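Local coordinates for protein N-acetyl-beta-D glucosaminidase (Rhizomucor miehei CAU432, PDB 4ZM6) that probably removes N-acetylglucosamine units as a family 3 glycoside hydrolase and, through a GCN5-related region that binds acetyl-CoA, probably acetylates glucosamine, at residues 31-44 with 65-79. Sequence-based numbering, arbitrary orientation.
Sequences IDLIENHNLGSIIL and IARNAGHKRPLFIAV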
loop_
_atom_site.group_PDB
_atom_site.type_symbol
_atom_site.label_atom_id
_atom_site.label_comp_id
_atom_site.label_asym_id
_atom_site.label_seq_id
_atom_site.Cartn_x
_atom_site.Cartn_y
_atom_site.Cartn_z
ATOM N N ILE A 31 28.844 29.005 27.842
ATOM C CA ILE A 31 28.288 30.092 28.656
ATOM C C ILE A 31 28.226 31.398 27.848
ATOM O O ILE A 31 27.238 32.135 27.921
ATOM C CB ILE A 31 29.085 30.286 29.969
ATOM C CG1 ILE A 31 28.820 29.110 30.914
ATOM C CG2 ILE A 31 28.706 31.598 30.651
ATOM C CD1 ILE A 31 29.827 28.962 32.036
ATOM N N ASP A 32 29.280 31.669 27.078
ATOM C CA ASP A 32 29.316 32.831 26.184
ATOM C C ASP A 32 28.236 32.715 25.113
ATOM O O ASP A 32 27.420 33.625 24.948
ATOM C CB ASP A 32 30.700 32.968 25.527
ATOM C CG ASP A 32 30.775 34.119 24.524
ATOM O OD1 ASP A 32 30.090 35.148 24.716
ATOM O OD2 ASP A 32 31.534 33.994 23.538
ATOM N N LEU A 33 28.238 31.585 24.405
ATOM C CA LEU A 33 27.307 31.341 23.295
ATOM C C LEU A 33 25.852 31.522 23.711
ATOM O O LEU A 33 25.084 32.193 23.019
ATOM C CB LEU A 33 27.509 29.932 22.723
ATOM C CG LEU A 33 28.826 29.679 21.983
ATOM C CD1 LEU A 33 28.992 28.201 21.661
ATOM C CD2 LEU A 33 28.910 30.518 20.714
ATOM N N ILE A 34 25.486 30.930 24.846
ATOM C CA ILE A 34 24.129 31.054 25.376
ATOM C C ILE A 34 23.845 32.516 25.726
ATOM O O ILE A 34 22.880 33.105 25.235
ATOM C CB ILE A 34 23.911 30.157 26.624
ATOM C CG1 ILE A 34 24.046 28.671 26.263
ATOM C CG2 ILE A 34 22.531 30.386 27.233
ATOM C CD1 ILE A 34 24.353 27.778 27.448
ATOM N N GLU A 35 24.717 33.098 26.545
ATOM C CA GLU A 35 24.469 34.411 27.145
ATOM C C GLU A 35 24.528 35.577 26.146
ATOM O O GLU A 35 23.687 36.479 26.196
ATOM C CB GLU A 35 25.442 34.642 28.307
ATOM C CG GLU A 35 25.004 35.719 29.290
ATOM C CD GLU A 35 25.621 35.557 30.670
ATOM O OE1 GLU A 35 25.516 36.510 31.469
ATOM O OE2 GLU A 35 26.204 34.487 30.960
ATOM N N ASN A 36 25.507 35.548 25.242
ATOM C CA ASN A 36 25.709 36.631 24.267
ATOM C C ASN A 36 24.938 36.432 22.967
ATOM O O ASN A 36 24.297 37.360 22.470
ATOM C CB ASN A 36 27.200 36.788 23.937
ATOM C CG ASN A 36 27.965 37.523 25.020
ATOM O OD1 ASN A 36 28.020 38.753 25.024
ATOM N ND2 ASN A 36 28.569 36.773 25.940
ATOM N N HIS A 37 25.008 35.218 22.427
ATOM C CA HIS A 37 24.538 34.930 21.071
ATOM C C HIS A 37 23.215 34.153 21.007
ATOM O O HIS A 37 22.838 33.668 19.938
ATOM C CB HIS A 37 25.638 34.181 20.318
ATOM C CG HIS A 37 26.984 34.826 20.441
ATOM N ND1 HIS A 37 27.431 35.788 19.562
ATOM C CD2 HIS A 37 27.967 34.665 21.357
ATOM C CE1 HIS A 37 28.638 36.182 19.923
ATOM N NE2 HIS A 37 28.986 35.518 21.010
ATOM N N ASN A 38 22.523 34.043 22.145
ATOM C CA ASN A 38 21.165 33.487 22.208
ATOM C C ASN A 38 21.052 32.047 21.680
ATOM O O ASN A 38 20.045 31.685 21.069
ATOM C CB ASN A 38 20.194 34.414 21.452
ATOM C CG ASN A 38 18.739 34.247 21.882
ATOM O OD1 ASN A 38 18.443 33.769 22.976
ATOM N ND2 ASN A 38 17.822 34.658 21.015
ATOM N N LEU A 39 22.081 31.234 21.930
ATOM C CA LEU A 39 22.091 29.828 21.502
ATOM C C LEU A 39 20.836 29.139 22.037
ATOM O O LEU A 39 20.508 29.284 23.216
ATOM C CB LEU A 39 23.342 29.100 22.017
ATOM C CG LEU A 39 24.033 28.049 21.134
ATOM C CD1 LEU A 39 24.803 27.062 22.005
ATOM C CD2 LEU A 39 23.076 27.292 20.230
ATOM N N GLY A 40 20.138 28.401 21.172
ATOM C CA GLY A 40 18.851 27.795 21.521
ATOM C C GLY A 40 18.840 26.306 21.820
ATOM O O GLY A 40 17.856 25.801 22.361
ATOM N N SER A 41 19.906 25.594 21.457
ATOM C CA SER A 41 19.959 24.146 21.639
ATOM C C SER A 41 21.369 23.670 21.975
ATOM O O SER A 41 22.352 24.206 21.469
ATOM C CB SER A 41 19.465 23.431 20.376
ATOM O OG SER A 41 18.404 24.138 19.747
ATOM N N ILE A 42 21.452 22.654 22.829
ATOM C CA ILE A 42 22.718 22.037 23.220
ATOM C C ILE A 42 22.684 20.573 22.807
ATOM O O ILE A 42 21.607 19.984 22.706
ATOM C CB ILE A 42 22.929 22.110 24.751
ATOM C CG1 ILE A 42 22.832 23.558 25.254
ATOM C CG2 ILE A 42 24.263 21.487 25.158
ATOM C CD1 ILE A 42 23.886 24.494 24.695
ATOM N N ILE A 43 23.859 19.993 22.570
ATOM C CA ILE A 43 23.992 18.550 22.339
ATOM C C ILE A 43 25.049 17.973 23.282
ATOM O O ILE A 43 26.069 18.608 23.545
ATOM C CB ILE A 43 24.324 18.215 20.859
ATOM C CG1 ILE A 43 24.595 16.711 20.693
ATOM C CG2 ILE A 43 25.504 19.037 20.355
ATOM C CD1 ILE A 43 24.589 16.226 19.257
ATOM N N LEU A 44 24.790 16.769 23.784
ATOM C CA LEU A 44 25.658 16.121 24.763
ATOM C C LEU A 44 26.143 14.754 24.280
ATOM O O LEU A 44 25.491 14.100 23.459
ATOM C CB LEU A 44 24.911 15.952 26.086
ATOM C CG LEU A 44 24.258 17.200 26.693
ATOM C CD1 LEU A 44 23.544 16.830 27.984
ATOM C CD2 LEU A 44 25.285 18.290 26.947
ATOM N N ILE A 65 21.537 29.466 33.506
ATOM C CA ILE A 65 22.268 30.497 32.766
ATOM C C ILE A 65 21.433 31.059 31.612
ATOM O O ILE A 65 21.494 32.255 31.321
ATOM C CB ILE A 65 23.606 29.937 32.233
ATOM C CG1 ILE A 65 24.569 29.683 33.402
ATOM C CG2 ILE A 65 24.247 30.887 31.227
ATOM C CD1 ILE A 65 25.628 28.642 33.111
ATOM N N ALA A 66 20.656 30.191 30.968
ATOM C CA ALA A 66 19.786 30.594 29.868
ATOM C C ALA A 66 18.676 31.535 30.328
ATOM O O ALA A 66 18.341 32.488 29.623
ATOM C CB ALA A 66 19.187 29.368 29.195
ATOM N N ARG A 67 18.108 31.266 31.503
ATOM C CA ARG A 67 17.020 32.091 32.038
ATOM C C ARG A 67 17.525 33.447 32.525
ATOM O O ARG A 67 16.909 34.480 32.244
ATOM C CB ARG A 67 16.290 31.369 33.172
ATOM C CG ARG A 67 15.101 32.152 33.719
ATOM C CD ARG A 67 13.973 31.223 34.134
ATOM N NE ARG A 67 12.690 31.894 34.345
ATOM C CZ ARG A 67 11.924 32.413 33.384
ATOM N NH1 ARG A 67 12.308 32.388 32.111
ATOM N NH2 ARG A 67 10.767 32.983 33.702
ATOM N N ASN A 68 18.635 33.436 33.263
ATOM C CA ASN A 68 19.288 34.671 33.701
ATOM C C ASN A 68 19.682 35.556 32.522
ATOM O O ASN A 68 19.575 36.780 32.599
ATOM C CB ASN A 68 20.536 34.369 34.548
ATOM C CG ASN A 68 20.215 34.108 36.012
ATOM O OD1 ASN A 68 19.070 34.235 36.458
ATOM N ND2 ASN A 68 21.242 33.755 36.776
ATOM N N ALA A 69 20.124 34.927 31.433
ATOM C CA ALA A 69 20.545 35.650 30.233
ATOM C C ALA A 69 19.387 36.212 29.395
ATOM O O ALA A 69 19.629 36.855 28.373
ATOM C CB ALA A 69 21.423 34.759 29.371
ATOM N N GLY A 70 18.145 35.952 29.808
ATOM C CA GLY A 70 16.969 36.603 29.225
ATOM C C GLY A 70 16.367 35.929 28.003
ATOM O O GLY A 70 15.746 36.600 27.175
ATOM N N HIS A 71 16.535 34.611 27.887
ATOM C CA HIS A 71 15.939 33.849 26.782
ATOM C C HIS A 71 14.424 33.834 26.902
ATOM O O HIS A 71 13.888 33.702 28.005
ATOM C CB HIS A 71 16.427 32.401 26.781
ATOM C CG HIS A 71 17.790 32.221 26.199
ATOM N ND1 HIS A 71 18.938 32.559 26.878
ATOM C CD2 HIS A 71 18.189 31.717 25.007
ATOM C CE1 HIS A 71 19.988 32.285 26.126
ATOM N NE2 HIS A 71 19.561 31.772 24.986
ATOM N N LYS A 72 13.737 33.948 25.770
ATOM C CA LYS A 72 12.279 33.862 25.754
ATOM C C LYS A 72 11.828 32.433 26.080
ATOM O O LYS A 72 10.914 32.237 26.885
ATOM C CB LYS A 72 11.718 34.313 24.401
ATOM C CG LYS A 72 10.230 34.630 24.428
ATOM C CD LYS A 72 9.745 35.181 23.095
ATOM C CE LYS A 72 8.228 35.291 23.049
ATOM N NZ LYS A 72 7.728 35.482 21.658
ATOM N N ARG A 73 12.488 31.445 25.471
ATOM C CA ARG A 73 12.165 30.034 25.694
ATOM C C ARG A 73 13.370 29.243 26.191
ATOM O O ARG A 73 14.509 29.628 25.931
ATOM C CB ARG A 73 11.650 29.404 24.407
ATOM C CG ARG A 73 10.298 29.935 23.985
ATOM C CD ARG A 73 9.830 29.279 22.702
ATOM N NE ARG A 73 8.624 29.923 22.188
ATOM C CZ ARG A 73 8.603 31.077 21.522
ATOM N NH1 ARG A 73 9.725 31.754 21.281
ATOM N NH2 ARG A 73 7.441 31.566 21.099
ATOM N N PRO A 74 13.121 28.122 26.896
ATOM C CA PRO A 74 14.222 27.311 27.421
ATOM C C PRO A 74 15.041 26.634 26.334
ATOM O O PRO A 74 14.576 26.477 25.208
ATOM C CB PRO A 74 13.523 26.255 28.294
ATOM C CG PRO A 74 12.104 26.692 28.428
ATOM C CD PRO A 74 11.804 27.563 27.251
ATOM N N LEU A 75 16.263 26.256 26.683
ATOM C CA LEU A 75 17.142 25.525 25.781
ATOM C C LEU A 75 16.599 24.141 25.466
ATOM O O LEU A 75 15.883 23.545 26.273
ATOM C CB LEU A 75 18.534 25.354 26.406
ATOM C CG LEU A 75 19.355 26.599 26.752
ATOM C CD1 LEU A 75 20.696 26.177 27.334
ATOM C CD2 LEU A 75 19.552 27.487 25.535
ATOM N N PHE A 76 16.945 23.647 24.281
ATOM C CA PHE A 76 16.851 22.231 23.976
ATOM C C PHE A 76 18.179 21.617 24.391
ATOM O O PHE A 76 19.230 22.215 24.181
ATOM C CB PHE A 76 16.619 21.991 22.477
ATOM C CG PHE A 76 15.179 21.758 22.100
ATOM C CD1 PHE A 76 14.460 20.711 22.665
ATOM C CD2 PHE A 76 14.555 22.551 21.143
ATOM C CE1 PHE A 76 13.139 20.483 22.310
ATOM C CE2 PHE A 76 13.236 22.326 20.782
ATOM C CZ PHE A 76 12.525 21.291 21.365
ATOM N N ILE A 77 18.125 20.430 24.984
ATOM C CA ILE A 77 19.322 19.678 25.348
ATOM C C ILE A 77 19.224 18.293 24.706
ATOM O O ILE A 77 18.573 17.387 25.234
ATOM C CB ILE A 77 19.469 19.572 26.878
ATOM C CG1 ILE A 77 19.565 20.973 27.488
ATOM C CG2 ILE A 77 20.692 18.741 27.255
ATOM C CD1 ILE A 77 19.707 20.982 28.997
ATOM N N ALA A 78 19.883 18.143 23.561
ATOM C CA ALA A 78 19.753 16.949 22.737
ATOM C C ALA A 78 20.823 15.904 23.040
ATOM O O ALA A 78 21.779 16.174 23.764
ATOM C CB ALA A 78 19.797 17.334 21.267
ATOM N N VAL A 79 20.645 14.713 22.472
ATOM C CA VAL A 79 21.575 13.604 22.659
ATOM C C VAL A 79 21.322 12.493 21.626
ATOM O O VAL A 79 20.187 12.282 21.198
ATOM C CB VAL A 79 21.463 13.032 24.092
ATOM C CG1 VAL A 79 20.164 12.262 24.280
ATOM C CG2 VAL A 79 22.653 12.145 24.415
#
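Chi1 of -64° puts CG2 of I34 anti to the backbone N, facing the H71 ring, and the extended chi2 carries CD1 to L75, while chi1 of -79° in H71 swings the imidazole in against helix 28-37. I34 CG2 sits 3.4 Å from H71 CE1, the two side chains crossing at about a right angle, and also rests on A66. The buried ring is held by both nitrogens: ND1 donates to A66 O at 2.8 Å, within its own segment, and NE2 gives a weak, bent bond to L39 O. A66 O also accepts from H71 N, a double grip that helps fix the ring's rotation, and I34 O sits by CE1 at the ring edge, near its plane. Farther out, E35 CG lies 3.7 Å from A69 CB; A69 precedes G70, whose positive phi ends helix 52-68 in a Schellman motif.

L75 bridges helix and strand, its CD1 lying 4.0 Å from both I34 CD1 and I42 CG1. From there the strands pair in parallel: F76 N bonds to G40 O, I42 N to F76 O, and A78 N to I42 O at 2.7 Å with a nearly straight 174° N-H...O angle. L44 CD1 packs on I77 CG2 on the same face as I42. Strands 41-44 and 76-79, linked by helix 52-68, form a beta-alpha-beta crossover of the TIM-barrel-type N-terminal domain of family 3 glycoside hydrolases.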